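Local coordinates for protein LIP (Serratia marcescens, PDB 4A1R) that serves as a membrane-bound lipoprotein component of the type VI secretion system, probably a TssJ-family part of its envelope-spanning membrane complex, at residues 5-10 with 129-134; 11-16 with 78-83; 35-40 with 84-89; 42-47 with 105-110; 90-95 with 110-115. One frame throughout, in Å; residues are numbered along the deposited sequence.

Contact 1. Residues 5-10 with 129-134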
# COMPACT_ATOMS: atom_id res chain seq x y z
N SER A 5 10.26 -13.17 -0.79
CA SER A 5 11.26 -14.24 -0.47
C SER A 5 12.71 -13.79 -0.67
O SER A 5 13.58 -14.10 0.15
CB SER A 5 10.97 -15.51 -1.27
OG SER A 5 11.67 -16.62 -0.75
N VAL A 6 12.96 -13.05 -1.75
CA VAL A 6 14.28 -12.45 -2.02
C VAL A 6 14.15 -11.01 -2.55
O VAL A 6 14.04 -10.80 -3.76
CB VAL A 6 15.15 -13.36 -2.95
CG1 VAL A 6 14.51 -13.56 -4.33
CG2 VAL A 6 16.58 -12.83 -3.08
N PRO A 7 14.12 -10.00 -1.64
CA PRO A 7 14.17 -10.05 -0.18
C PRO A 7 12.84 -10.55 0.42
O PRO A 7 11.81 -10.55 -0.26
CB PRO A 7 14.45 -8.60 0.23
CG PRO A 7 14.76 -7.86 -1.04
CD PRO A 7 14.03 -8.61 -2.11
N SER A 8 12.87 -10.99 1.68
CA SER A 8 11.77 -11.79 2.24
C SER A 8 10.63 -10.98 2.85
O SER A 8 9.51 -11.50 3.04
CB SER A 8 12.30 -12.76 3.30
OG SER A 8 12.78 -12.05 4.43
N ARG A 9 10.93 -9.75 3.22
CA ARG A 9 9.90 -8.91 3.82
C ARG A 9 9.87 -7.49 3.30
O ARG A 9 10.79 -7.04 2.58
CB ARG A 9 9.88 -8.99 5.36
CG ARG A 9 11.19 -8.87 6.12
CD ARG A 9 10.98 -9.22 7.61
NE ARG A 9 9.93 -8.40 8.26
CZ ARG A 9 8.70 -8.82 8.60
NH1 ARG A 9 8.31 -10.06 8.38
NH2 ARG A 9 7.86 -7.98 9.17
N TYR A 10 8.78 -6.78 3.61
CA TYR A 10 8.61 -5.39 3.14
C TYR A 10 8.07 -4.55 4.27
O TYR A 10 7.50 -5.08 5.24
CB TYR A 10 7.63 -5.34 1.94
CG TYR A 10 6.22 -5.75 2.32
CD1 TYR A 10 5.86 -7.09 2.26
CD2 TYR A 10 5.27 -4.82 2.77
CE1 TYR A 10 4.60 -7.52 2.65
CE2 TYR A 10 4.00 -5.24 3.17
CZ TYR A 10 3.67 -6.60 3.09
OH TYR A 10 2.44 -7.11 3.43
N ASP A 129 17.44 -7.60 4.10
CA ASP A 129 16.44 -8.14 3.19
C ASP A 129 15.03 -7.63 3.55
O ASP A 129 14.04 -8.36 3.44
CB ASP A 129 16.49 -9.67 3.12
CG ASP A 129 15.99 -10.32 4.38
OD1 ASP A 129 16.36 -9.84 5.48
OD2 ASP A 129 15.23 -11.31 4.27
N GLU A 130 14.97 -6.39 3.98
CA GLU A 130 13.70 -5.68 4.07
C GLU A 130 13.63 -4.44 3.17
O GLU A 130 14.31 -3.43 3.40
CB GLU A 130 13.39 -5.30 5.51
CG GLU A 130 11.99 -4.74 5.68
CD GLU A 130 11.71 -4.32 7.11
OE1 GLU A 130 12.59 -3.68 7.73
OE2 GLU A 130 10.63 -4.61 7.63
N LEU A 131 12.74 -4.51 2.18
CA LEU A 131 12.41 -3.38 1.31
C LEU A 131 11.55 -2.38 2.05
O LEU A 131 10.52 -2.75 2.63
CB LEU A 131 11.63 -3.87 0.10
CG LEU A 131 12.33 -4.88 -0.81
CD1 LEU A 131 11.31 -5.65 -1.64
CD2 LEU A 131 13.36 -4.22 -1.70
N GLU A 132 11.93 -1.12 1.97
CA GLU A 132 11.20 -0.04 2.60
C GLU A 132 10.79 1.07 1.61
O GLU A 132 11.62 1.61 0.87
CB GLU A 132 12.06 0.63 3.68
CG GLU A 132 12.49 -0.25 4.84
CD GLU A 132 12.92 0.57 6.04
OE1 GLU A 132 12.17 1.49 6.44
OE2 GLU A 132 14.01 0.28 6.59
N ALA A 133 9.51 1.42 1.65
CA ALA A 133 9.01 2.58 0.91
C ALA A 133 8.28 3.56 1.86
O ALA A 133 7.87 3.19 2.97
CB ALA A 133 8.13 2.13 -0.26
N HIS A 134 8.18 4.81 1.43
CA HIS A 134 7.54 5.86 2.21
C HIS A 134 6.38 6.41 1.41
O HIS A 134 6.55 6.76 0.23
CB HIS A 134 8.56 6.97 2.52
CG HIS A 134 9.66 6.56 3.49
ND1 HIS A 134 9.96 7.26 4.59
CD2 HIS A 134 10.53 5.47 3.48
CE1 HIS A 134 10.97 6.66 5.25
NE2 HIS A 134 11.32 5.56 4.57

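Contact 2. Residues 11-16 with 78-83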
# COMPACT_ATOMS: atom_id res chain seq x y z
N SER A 11 8.23 -3.24 4.15
CA SER A 11 7.47 -2.34 5.01
C SER A 11 7.25 -0.97 4.37
O SER A 11 8.03 -0.52 3.50
CB SER A 11 8.10 -2.20 6.38
OG SER A 11 9.19 -1.33 6.33
N LEU A 12 6.16 -0.34 4.80
CA LEU A 12 5.75 0.97 4.32
C LEU A 12 5.65 1.87 5.51
O LEU A 12 5.06 1.50 6.55
CB LEU A 12 4.38 0.86 3.65
CG LEU A 12 4.25 -0.04 2.43
CD1 LEU A 12 2.85 -0.04 1.82
CD2 LEU A 12 5.24 0.41 1.38
N VAL A 13 6.20 3.08 5.38
CA VAL A 13 6.11 4.03 6.45
C VAL A 13 5.19 5.17 6.01
O VAL A 13 5.42 5.77 4.96
CB VAL A 13 7.48 4.64 6.78
CG1 VAL A 13 7.36 5.47 8.05
CG2 VAL A 13 8.53 3.57 6.96
N PHE A 14 4.18 5.49 6.81
CA PHE A 14 3.10 6.40 6.38
C PHE A 14 3.16 7.69 7.18
O PHE A 14 3.37 7.68 8.40
CB PHE A 14 1.70 5.75 6.52
CG PHE A 14 1.42 4.69 5.52
CD1 PHE A 14 1.84 3.37 5.72
CD2 PHE A 14 0.73 5.01 4.35
CE1 PHE A 14 1.59 2.39 4.78
CE2 PHE A 14 0.47 4.03 3.39
CZ PHE A 14 0.89 2.72 3.61
N ASP A 15 3.04 8.79 6.44
CA ASP A 15 2.73 10.12 6.96
C ASP A 15 1.35 10.51 6.41
O ASP A 15 1.03 10.20 5.26
CB ASP A 15 3.74 11.17 6.43
CG ASP A 15 5.12 11.07 7.08
OD1 ASP A 15 5.39 10.12 7.86
OD2 ASP A 15 5.95 11.96 6.81
N ALA A 16 0.56 11.22 7.22
CA ALA A 16 -0.72 11.78 6.78
C ALA A 16 -0.70 13.30 6.99
O ALA A 16 -0.30 13.76 8.06
CB ALA A 16 -1.89 11.17 7.53
N GLY A 78 5.45 8.76 10.27
CA GLY A 78 6.29 7.58 10.55
C GLY A 78 5.60 6.33 11.03
O GLY A 78 6.20 5.51 11.75
N LYS A 79 4.34 6.16 10.65
CA LYS A 79 3.62 4.98 11.09
C LYS A 79 3.97 3.86 10.13
O LYS A 79 3.79 4.00 8.91
CB LYS A 79 2.11 5.27 11.09
CG LYS A 79 1.26 4.05 11.40
CD LYS A 79 -0.15 4.45 11.74
CE LYS A 79 -0.48 4.02 13.17
NZ LYS A 79 -1.79 4.55 13.64
N LYS A 80 4.46 2.74 10.69
CA LYS A 80 5.03 1.66 9.90
C LYS A 80 4.15 0.42 9.88
O LYS A 80 3.68 -0.05 10.93
CB LYS A 80 6.44 1.28 10.42
CG LYS A 80 7.10 0.16 9.60
CD LYS A 80 8.57 -0.04 9.97
CE LYS A 80 9.45 1.14 9.57
NZ LYS A 80 10.88 0.86 9.96
N LEU A 81 3.93 -0.12 8.70
CA LEU A 81 3.28 -1.40 8.58
C LEU A 81 4.10 -2.25 7.62
O LEU A 81 4.46 -1.80 6.54
CB LEU A 81 1.84 -1.25 8.05
CG LEU A 81 0.98 -2.52 8.10
CD1 LEU A 81 0.54 -2.81 9.53
CD2 LEU A 81 -0.23 -2.40 7.19
N GLY A 82 4.40 -3.48 8.03
CA GLY A 82 5.13 -4.38 7.17
C GLY A 82 4.70 -5.81 7.34
O GLY A 82 3.89 -6.13 8.22
N GLY A 83 5.24 -6.69 6.48
CA GLY A 83 4.92 -8.10 6.58
C GLY A 83 5.92 -8.89 5.74
O GLY A 83 6.87 -8.32 5.21
O HOH W 1 11.26 -1.21 8.27

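Contact 3. Residues 35-40 with 84-89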
# COMPACT_ATOMS: atom_id res chain seq x y z
N VAL A 35 -3.33 -2.61 2.91
CA VAL A 35 -2.10 -2.94 2.20
C VAL A 35 -2.31 -4.36 1.75
O VAL A 35 -2.61 -5.23 2.57
CB VAL A 35 -0.83 -2.80 3.09
CG1 VAL A 35 0.39 -3.37 2.37
CG2 VAL A 35 -0.58 -1.35 3.45
N LEU A 36 -2.19 -4.58 0.44
CA LEU A 36 -2.47 -5.88 -0.12
C LEU A 36 -1.23 -6.45 -0.81
O LEU A 36 -0.57 -5.77 -1.60
CB LEU A 36 -3.65 -5.80 -1.11
CG LEU A 36 -5.07 -5.46 -0.58
CD1 LEU A 36 -5.17 -4.05 -0.05
CD2 LEU A 36 -6.06 -5.59 -1.72
N LEU A 37 -0.91 -7.71 -0.53
CA LEU A 37 0.14 -8.37 -1.27
C LEU A 37 -0.46 -9.05 -2.49
O LEU A 37 -1.42 -9.85 -2.39
CB LEU A 37 0.86 -9.37 -0.35
CG LEU A 37 2.12 -9.99 -0.92
CD1 LEU A 37 3.25 -8.96 -0.86
CD2 LEU A 37 2.47 -11.22 -0.10
N LEU A 38 0.09 -8.73 -3.66
CA LEU A 38 -0.52 -9.10 -4.92
C LEU A 38 0.43 -9.86 -5.85
O LEU A 38 1.61 -9.50 -6.00
CB LEU A 38 -1.02 -7.85 -5.68
CG LEU A 38 -2.01 -6.92 -4.95
CD1 LEU A 38 -2.13 -5.60 -5.72
CD2 LEU A 38 -3.39 -7.54 -4.73
N ARG A 39 -0.14 -10.89 -6.48
CA ARG A 39 0.49 -11.65 -7.56
C ARG A 39 0.61 -10.79 -8.80
O ARG A 39 1.53 -10.97 -9.60
CB ARG A 39 -0.36 -12.85 -7.94
CG ARG A 39 -0.13 -14.08 -7.10
CD ARG A 39 -0.47 -15.33 -7.90
NE ARG A 39 -1.31 -16.24 -7.12
CZ ARG A 39 -0.84 -17.16 -6.27
NH1 ARG A 39 0.46 -17.31 -6.10
NH2 ARG A 39 -1.70 -17.92 -5.60
N SER A 40 -0.36 -9.90 -8.96
CA SER A 40 -0.43 -9.00 -10.11
C SER A 40 -1.36 -7.85 -9.73
O SER A 40 -2.17 -8.00 -8.81
CB SER A 40 -0.98 -9.74 -11.31
OG SER A 40 -2.05 -10.59 -10.92
N GLN A 84 5.66 -10.18 5.62
CA GLN A 84 6.49 -11.07 4.82
C GLN A 84 5.99 -11.03 3.42
O GLN A 84 4.77 -10.98 3.17
CB GLN A 84 6.42 -12.52 5.33
CG GLN A 84 7.11 -12.72 6.66
CD GLN A 84 7.16 -14.17 7.08
OE1 GLN A 84 8.13 -14.62 7.66
NE2 GLN A 84 6.11 -14.92 6.77
N SER A 85 6.93 -11.03 2.49
CA SER A 85 6.58 -11.08 1.09
C SER A 85 6.35 -12.55 0.75
O SER A 85 6.24 -13.38 1.63
CB SER A 85 7.67 -10.42 0.24
OG SER A 85 7.26 -10.38 -1.12
N ALA A 86 6.23 -12.86 -0.52
CA ALA A 86 6.09 -14.26 -0.92
C ALA A 86 6.79 -14.39 -2.24
O ALA A 86 7.08 -13.38 -2.89
CB ALA A 86 4.63 -14.65 -1.03
N LEU A 87 7.09 -15.63 -2.63
CA LEU A 87 7.92 -15.85 -3.81
C LEU A 87 7.29 -15.18 -5.02
O LEU A 87 7.97 -14.47 -5.77
CB LEU A 87 8.13 -17.34 -4.06
CG LEU A 87 9.43 -17.74 -4.78
CD1 LEU A 87 9.53 -17.21 -6.21
CD2 LEU A 87 10.67 -17.34 -3.98
N ASP A 88 6.00 -15.41 -5.20
CA ASP A 88 5.28 -14.91 -6.37
C ASP A 88 4.59 -13.56 -6.16
O ASP A 88 3.74 -13.17 -6.95
CB ASP A 88 4.28 -15.94 -6.89
CG ASP A 88 3.60 -16.72 -5.79
OD1 ASP A 88 3.63 -16.28 -4.62
OD2 ASP A 88 3.04 -17.78 -6.12
N ALA A 89 5.00 -12.84 -5.12
CA ALA A 89 4.50 -11.50 -4.93
C ALA A 89 5.16 -10.57 -5.93
O ALA A 89 6.37 -10.54 -6.02
CB ALA A 89 4.77 -11.05 -3.52

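Contact 4. Residues 42-47 with 105-110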
# COMPACT_ATOMS: atom_id res chain seq x y z
N ALA A 42 -3.40 -6.05 -12.04
CA ALA A 42 -4.36 -5.74 -13.11
C ALA A 42 -5.77 -5.61 -12.57
O ALA A 42 -6.41 -4.59 -12.76
CB ALA A 42 -4.31 -6.78 -14.22
N GLU A 43 -6.22 -6.64 -11.85
CA GLU A 43 -7.57 -6.66 -11.31
C GLU A 43 -7.73 -5.61 -10.23
O GLU A 43 -8.80 -5.00 -10.12
CB GLU A 43 -7.92 -8.05 -10.78
CG GLU A 43 -8.45 -9.00 -11.85
CD GLU A 43 -8.20 -10.45 -11.49
OE1 GLU A 43 -7.02 -10.81 -11.27
OE2 GLU A 43 -9.19 -11.22 -11.42
N PHE A 44 -6.66 -5.40 -9.45
CA PHE A 44 -6.62 -4.39 -8.37
C PHE A 44 -6.80 -2.96 -8.88
O PHE A 44 -7.52 -2.16 -8.28
CB PHE A 44 -5.29 -4.51 -7.60
CG PHE A 44 -5.08 -3.46 -6.53
CD1 PHE A 44 -5.73 -3.55 -5.30
CD2 PHE A 44 -4.19 -2.41 -6.74
CE1 PHE A 44 -5.52 -2.60 -4.32
CE2 PHE A 44 -3.98 -1.45 -5.76
CZ PHE A 44 -4.65 -1.55 -4.55
N MET A 45 -6.12 -2.63 -9.97
CA MET A 45 -6.18 -1.29 -10.53
C MET A 45 -7.49 -1.08 -11.28
O MET A 45 -7.90 0.06 -11.50
CB MET A 45 -4.97 -1.02 -11.44
CG MET A 45 -3.66 -0.92 -10.65
SD MET A 45 -3.70 0.24 -9.26
CE MET A 45 -3.71 1.80 -10.14
N ASP A 46 -8.15 -2.16 -11.64
CA ASP A 46 -9.40 -2.09 -12.41
C ASP A 46 -10.67 -2.20 -11.54
O ASP A 46 -11.73 -1.73 -11.91
CB ASP A 46 -9.41 -3.19 -13.47
CG ASP A 46 -10.56 -3.05 -14.45
OD1 ASP A 46 -10.73 -1.95 -15.03
OD2 ASP A 46 -11.31 -4.04 -14.61
N ALA A 47 -10.55 -2.83 -10.38
CA ALA A 47 -11.73 -3.07 -9.53
C ALA A 47 -12.37 -1.76 -9.05
O ALA A 47 -11.67 -0.73 -8.89
CB ALA A 47 -11.35 -3.95 -8.35
N THR A 105 -6.48 10.19 -5.24
CA THR A 105 -5.74 8.97 -5.57
C THR A 105 -5.88 8.04 -4.35
O THR A 105 -5.06 8.07 -3.42
CB THR A 105 -4.25 9.28 -5.92
OG1 THR A 105 -4.21 10.28 -6.95
CG2 THR A 105 -3.51 8.01 -6.41
N TRP A 106 -6.96 7.26 -4.36
CA TRP A 106 -7.29 6.40 -3.21
C TRP A 106 -6.66 5.04 -3.32
O TRP A 106 -6.76 4.23 -2.38
CB TRP A 106 -8.81 6.27 -3.03
CG TRP A 106 -9.60 5.83 -4.25
CD1 TRP A 106 -10.30 6.66 -5.13
CD2 TRP A 106 -9.85 4.46 -4.73
NE1 TRP A 106 -10.94 5.93 -6.08
CE2 TRP A 106 -10.71 4.60 -5.92
CE3 TRP A 106 -9.49 3.17 -4.31
CZ2 TRP A 106 -11.15 3.50 -6.64
CZ3 TRP A 106 -9.94 2.07 -5.06
CH2 TRP A 106 -10.74 2.23 -6.20
N ARG A 107 -6.07 4.74 -4.47
CA ARG A 107 -5.33 3.45 -4.66
C ARG A 107 -3.99 3.67 -5.37
O ARG A 107 -3.90 4.47 -6.34
CB ARG A 107 -6.21 2.48 -5.43
CG ARG A 107 -5.56 1.60 -6.48
CD ARG A 107 -6.63 0.87 -7.32
NE ARG A 107 -7.41 1.77 -8.18
CZ ARG A 107 -8.56 1.43 -8.78
NH1 ARG A 107 -9.07 0.20 -8.65
NH2 ARG A 107 -9.20 2.34 -9.51
N ILE A 108 -2.94 2.99 -4.89
CA ILE A 108 -1.67 2.93 -5.63
C ILE A 108 -1.15 1.49 -5.64
O ILE A 108 -1.44 0.70 -4.73
CB ILE A 108 -0.58 3.90 -5.09
CG1 ILE A 108 -0.10 3.50 -3.67
CG2 ILE A 108 -0.95 5.38 -5.24
CD1 ILE A 108 0.97 4.39 -3.06
N SER A 109 -0.41 1.16 -6.69
CA SER A 109 0.27 -0.13 -6.83
C SER A 109 1.76 0.12 -6.89
O SER A 109 2.24 0.93 -7.68
CB SER A 109 -0.17 -0.80 -8.11
OG SER A 109 0.38 -2.11 -8.18
N LEU A 110 2.52 -0.58 -6.04
CA LEU A 110 3.97 -0.47 -6.05
C LEU A 110 4.58 -1.79 -6.53
O LEU A 110 4.40 -2.83 -5.87
CB LEU A 110 4.47 -0.14 -4.65
CG LEU A 110 3.89 1.10 -3.97
CD1 LEU A 110 4.27 1.02 -2.49
CD2 LEU A 110 4.35 2.42 -4.59
O HOH W 2 -11.23 1.42 -11.01

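Contact 5. Residues 90-95 with 110-115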
# COMPACT_ATOMS: atom_id res chain seq x y z
N ARG A 90 4.37 -9.80 -6.68
CA ARG A 90 4.92 -8.84 -7.66
C ARG A 90 4.55 -7.37 -7.39
O ARG A 90 5.18 -6.44 -7.91
CB ARG A 90 4.52 -9.25 -9.09
CG ARG A 90 5.08 -10.60 -9.53
CD ARG A 90 6.61 -10.61 -9.50
NE ARG A 90 7.17 -11.89 -9.94
CZ ARG A 90 7.41 -12.94 -9.15
NH1 ARG A 90 7.14 -12.89 -7.85
NH2 ARG A 90 7.91 -14.06 -9.66
N TYR A 91 3.51 -7.16 -6.60
CA TYR A 91 3.07 -5.78 -6.30
C TYR A 91 2.57 -5.66 -4.86
O TYR A 91 2.03 -6.62 -4.34
CB TYR A 91 1.93 -5.38 -7.25
CG TYR A 91 2.32 -5.25 -8.72
CD1 TYR A 91 2.87 -4.06 -9.21
CD2 TYR A 91 2.12 -6.30 -9.62
CE1 TYR A 91 3.23 -3.94 -10.55
CE2 TYR A 91 2.47 -6.19 -10.96
CZ TYR A 91 3.02 -5.01 -11.41
OH TYR A 91 3.37 -4.87 -12.74
N ILE A 92 2.77 -4.49 -4.25
CA ILE A 92 2.04 -4.08 -3.02
C ILE A 92 0.97 -3.05 -3.42
O ILE A 92 1.29 -1.97 -3.94
CB ILE A 92 3.00 -3.46 -1.96
CG1 ILE A 92 4.13 -4.42 -1.58
CG2 ILE A 92 2.26 -2.97 -0.71
CD1 ILE A 92 3.69 -5.80 -1.14
N GLY A 93 -0.31 -3.38 -3.21
CA GLY A 93 -1.41 -2.43 -3.47
C GLY A 93 -1.73 -1.67 -2.18
O GLY A 93 -1.72 -2.25 -1.09
N VAL A 94 -2.01 -0.38 -2.28
CA VAL A 94 -2.34 0.40 -1.08
C VAL A 94 -3.65 1.11 -1.41
O VAL A 94 -3.79 1.68 -2.52
CB VAL A 94 -1.24 1.42 -0.68
CG1 VAL A 94 -1.56 2.06 0.68
CG2 VAL A 94 0.14 0.77 -0.62
N ILE A 95 -4.60 1.04 -0.48
CA ILE A 95 -5.93 1.67 -0.60
C ILE A 95 -6.10 2.62 0.59
O ILE A 95 -5.76 2.27 1.73
CB ILE A 95 -7.08 0.60 -0.55
CG1 ILE A 95 -6.97 -0.39 -1.71
CG2 ILE A 95 -8.48 1.26 -0.56
CD1 ILE A 95 -7.91 -1.58 -1.63
N LEU A 110 2.52 -0.58 -6.04
CA LEU A 110 3.97 -0.47 -6.05
C LEU A 110 4.58 -1.79 -6.53
O LEU A 110 4.40 -2.83 -5.87
CB LEU A 110 4.47 -0.14 -4.65
CG LEU A 110 3.89 1.10 -3.97
CD1 LEU A 110 4.27 1.02 -2.49
CD2 LEU A 110 4.35 2.42 -4.59
N PRO A 111 5.32 -1.76 -7.66
CA PRO A 111 5.98 -2.97 -8.14
C PRO A 111 7.11 -3.38 -7.22
O PRO A 111 7.93 -2.54 -6.81
CB PRO A 111 6.56 -2.54 -9.51
CG PRO A 111 5.86 -1.27 -9.86
CD PRO A 111 5.60 -0.61 -8.54
N LEU A 112 7.11 -4.66 -6.87
CA LEU A 112 8.22 -5.27 -6.17
C LEU A 112 9.33 -5.60 -7.16
O LEU A 112 9.07 -5.81 -8.34
CB LEU A 112 7.76 -6.54 -5.48
CG LEU A 112 6.95 -6.22 -4.22
CD1 LEU A 112 5.96 -7.34 -3.88
CD2 LEU A 112 7.86 -5.98 -3.04
N PRO A 113 10.58 -5.66 -6.68
CA PRO A 113 11.64 -5.95 -7.64
C PRO A 113 11.50 -7.35 -8.20
O PRO A 113 10.97 -8.25 -7.53
CB PRO A 113 12.92 -5.85 -6.79
CG PRO A 113 12.47 -5.98 -5.37
CD PRO A 113 11.10 -5.35 -5.34
N GLU A 114 11.95 -7.53 -9.44
CA GLU A 114 12.05 -8.85 -10.06
C GLU A 114 13.48 -9.41 -9.93
O GLU A 114 14.40 -8.66 -9.59
CB GLU A 114 11.60 -8.78 -11.53
CG GLU A 114 10.17 -9.25 -11.74
CD GLU A 114 9.49 -8.63 -12.95
OE1 GLU A 114 9.94 -7.55 -13.42
OE2 GLU A 114 8.50 -9.22 -13.43
N PRO A 115 13.65 -10.73 -10.17
CA PRO A 115 14.93 -11.46 -10.22
C PRO A 115 16.17 -10.60 -10.56
O PRO A 115 17.13 -10.58 -9.78
CB PRO A 115 14.69 -12.50 -11.33
CG PRO A 115 13.20 -12.46 -11.61
CD PRO A 115 12.56 -11.64 -10.53
O HOH W 3 7.16 -5.89 -10.08

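Contact 1. Residues 5-10 with 129-134
Pro7 and Leu131 meet at the start of a parallel strand pair, where strand 9-16 joins strand 130-138 inside the mixed sheet of a beta-sandwich. Their side chains cross at about a right angle: CG of the proline ring lies 3.9 Å from Leu131 CG, between the two methyl branches, while Pro7 CD faces CD1. A cis peptide bond precedes Pro7, and its CB packs against the backbone oxygen of Asp129. The pairing proper is short. Leu131 N donates to Arg9 O at 3.2 Å, and the bond from Arg9 N to Asp129 O is weak. On the sheet face that carries Arg9 and Glu130, these two side chains cross obliquely. In one of its two conformers Arg9 NE stands 3.9 Å from Glu130 OE2, at most a long and doubtful salt bridge, with the carboxylate oxygen near the guanidinium edge. Tyr10 lies on the other face of the sheet, where its side chain touches Val35 and Leu37 of the facing sheet. A shorter polar link lies ahead of the strands, between Ser8 and Asp129. Ser8 OG sits between its own backbone N and carbonyl carbon (chi1 67°) and donates to Asp129 OD2 at 2.6 Å, reaching that oxygen from above the carboxylate plane.

Contact 2. Residues 11-16 with 78-83
A G1 beta bulge opens this antiparallel pairing of strand 9-16 with strand 79-84: Gly78 and Lys79 both face Phe14, and Gly78 has the positive phi (72°) that favours glycine. From there the strands run in regular register. Leu12 and Leu81 form a hydrogen-bonded pair with both bonds made, Leu12 N to Leu81 O and Leu81 N to Leu12 O. Phe14 and Lys79 form another, in which Phe14 N reaches Lys79 O at 2.6 Å and Lys79 N returns a bond to Phe14 O. At the bulge, Asp15 takes the extra amide: Gly78 N donates to OD1 at 2.8 Å, meeting that oxygen nearly along its C-O axis. Val13 CG1, anti to the backbone N (chi1 -172°), presses on Gly78 CA at 3.4 Å, closer than usual for two carbons. Its other methyl, CG2, touches Lys80 CE at 3.7 Å. Lys80 also runs past Ser11, and a water joins the two polar ends, accepting from Lys80 NZ and hydrogen-bonding Ser11 OG. Ser11 CB packs on Gly82 CA within a close non-hydrogen-bonded pair. Lys79 takes its ammonium elsewhere, to Phe71 O and Gln76 OE1. Strand 79-84 is the outermost strand on this side of the mixed sheet, with strand 130-138 flanking 9-16 on the other. Leu12, Phe14 and Leu81 face the second sheet, where Phe14 meets Phe70 edge-to-face, Leu12 touches Val94 and Leu81 reaches Val35.

Contact 3. Residues 35-40 with 84-89
The crossover between the two sheets of the beta-sandwich passes here: residues 84-89 leave strand 79-84 and turn toward strand 91-96, packing on the end of strand 31-38. A type I beta turn from Ala86 to Ala89 shapes the connection, closed by Ala89 N bonding to Ala86 O at 3.1 Å. Leu37 packs against the inner side of the bend. Its CG stands anti to the backbone N (chi1 -171°), and the two methyls split the work: CD1 packs on Ala89 CB at 3.7 Å, whereas CD2 lies over the chain at Gln84 O and Ala86 N and reaches Ala86 CB at 4.2 Å. Around Leu37, Tyr10 and Ile92 add further apolar contacts from the two sheets. Past the end of the strand, Arg39 and Asp88 lie side by side and point the same way. Arg39 NH1 meets Asp88 OD2 at 2.6 Å in a salt bridge, with OD2 at the guanidinium edge. The two flat groups are turned 77° apart, so they do not pair in a common plane; NH1 is much nearer OD2 than OD1, which is 3.6 Å away. Arg39 NE bonds to Asn62 O. The guanidinium thus has partners on two of its nitrogens, which should limit its rotation, and its charge probably favours the ionised form of Asp88 on the partly exposed side of an otherwise apolar contact.

Contact 4. Residues 42-47 with 105-110
The Arg107 guanidinium lies between Met45 O on one face, 2.9 Å above its plane and offset toward the rim, and Trp106 CH2 on the opposite face, 3.4 Å above the centre. Phe44 O and Ala47 O approach near its edge, and a water sits there in plane, accepting from NH2 and also within 3.1 Å of Ala47 O, to which it probably donates. The Phe44 ring carries Arg107 CD over one face in a CH-pi contact, 4.2 Å from the centroid, while Ile108 O lies at the ring edge. Ring and guanidinium planes are 76° apart, and the two side chains slide past each other in opposite directions. The chain of Arg107 bends at chi3 (68°), turning NE from the line of its aliphatic part. NH1 donates twice, to Phe44 O in the last turn of helix 42-46 and to Ala47 O just beyond it, both at 2.8 Å and each on a carbonyl lone pair. The Met45 chain, bent at chi2 and chi3, brings SD to 3.6 Å from Arg107 CD. This short helix covers one face of the antiparallel sheet at 107-111, one of its two outermost strands; two residues along, Ser109 OG bonds to Asp41 OD2. One NH1 thus grips two carbonyl oxygens, and its positive charge is probably favourable beside these backbone carbonyls at the end of a short helix.

Contact 5. Residues 90-95 with 110-115
Leu112 N bonds to Arg90 O from well above the carbonyl plane, 46° out of it, at the start of strand 91-96, where Arg90 and Tyr91 form a classic beta bulge facing Leu38 of the neighbouring strand 31-38. The bond from Leu112 N to Arg90 O is nevertheless short, 2.8 Å. A water bridges the same oxygen to Leu112 O, donating to both. Leu112 CB also lies 3.5 Å from Arg90 O, and its CD1 reaches back toward Tyr91 N and packs on Ile92 CD1. Farther in, the pair becomes the regular antiparallel hairpin of strands 91-96 and 107-111, the latter an edge strand of its sheet. Ile92 and Leu110 exchange two backbone bonds, N to O in each direction. Tyr91 and Pro111 make the neighbouring non-hydrogen-bonded pair on the other face: Tyr91 CD1 lies 3.5 Å from Pro111 CA, and Tyr91 CE1 packs on Pro111 CB. Ile92 and Leu110 point into the sandwich, toward Leu12 of the facing sheet. At the outer end of the contact the Arg90 side chain turns to the preceding loop, its NH1 bonding to Leu87 O.

How the contacts relate
From the N terminus, strand 9-16 enters contact 1 and then contact 2. Contact 1 closes the longest loop, at residues 129-134, and encloses the other four; contact 2 closes at 78-83, which places strand 9-16 between strands 79-84 and 130-138 in the mixed sheet. Strand 31-38 and helix 42-46 open contacts 3 and 4, which cross contact 2 and each other along the chain. Contact 3 closes at 84-89, where the chain passes to the antiparallel sheet. Contact 4 closes at 105-110 and contact 5, crossing it and sharing Leu110, at 110-115 as the 91-96/107-111 hairpin. Contacts 2 and 5 meet across the sandwich core, and Leu131 of contact 1 touches Leu112.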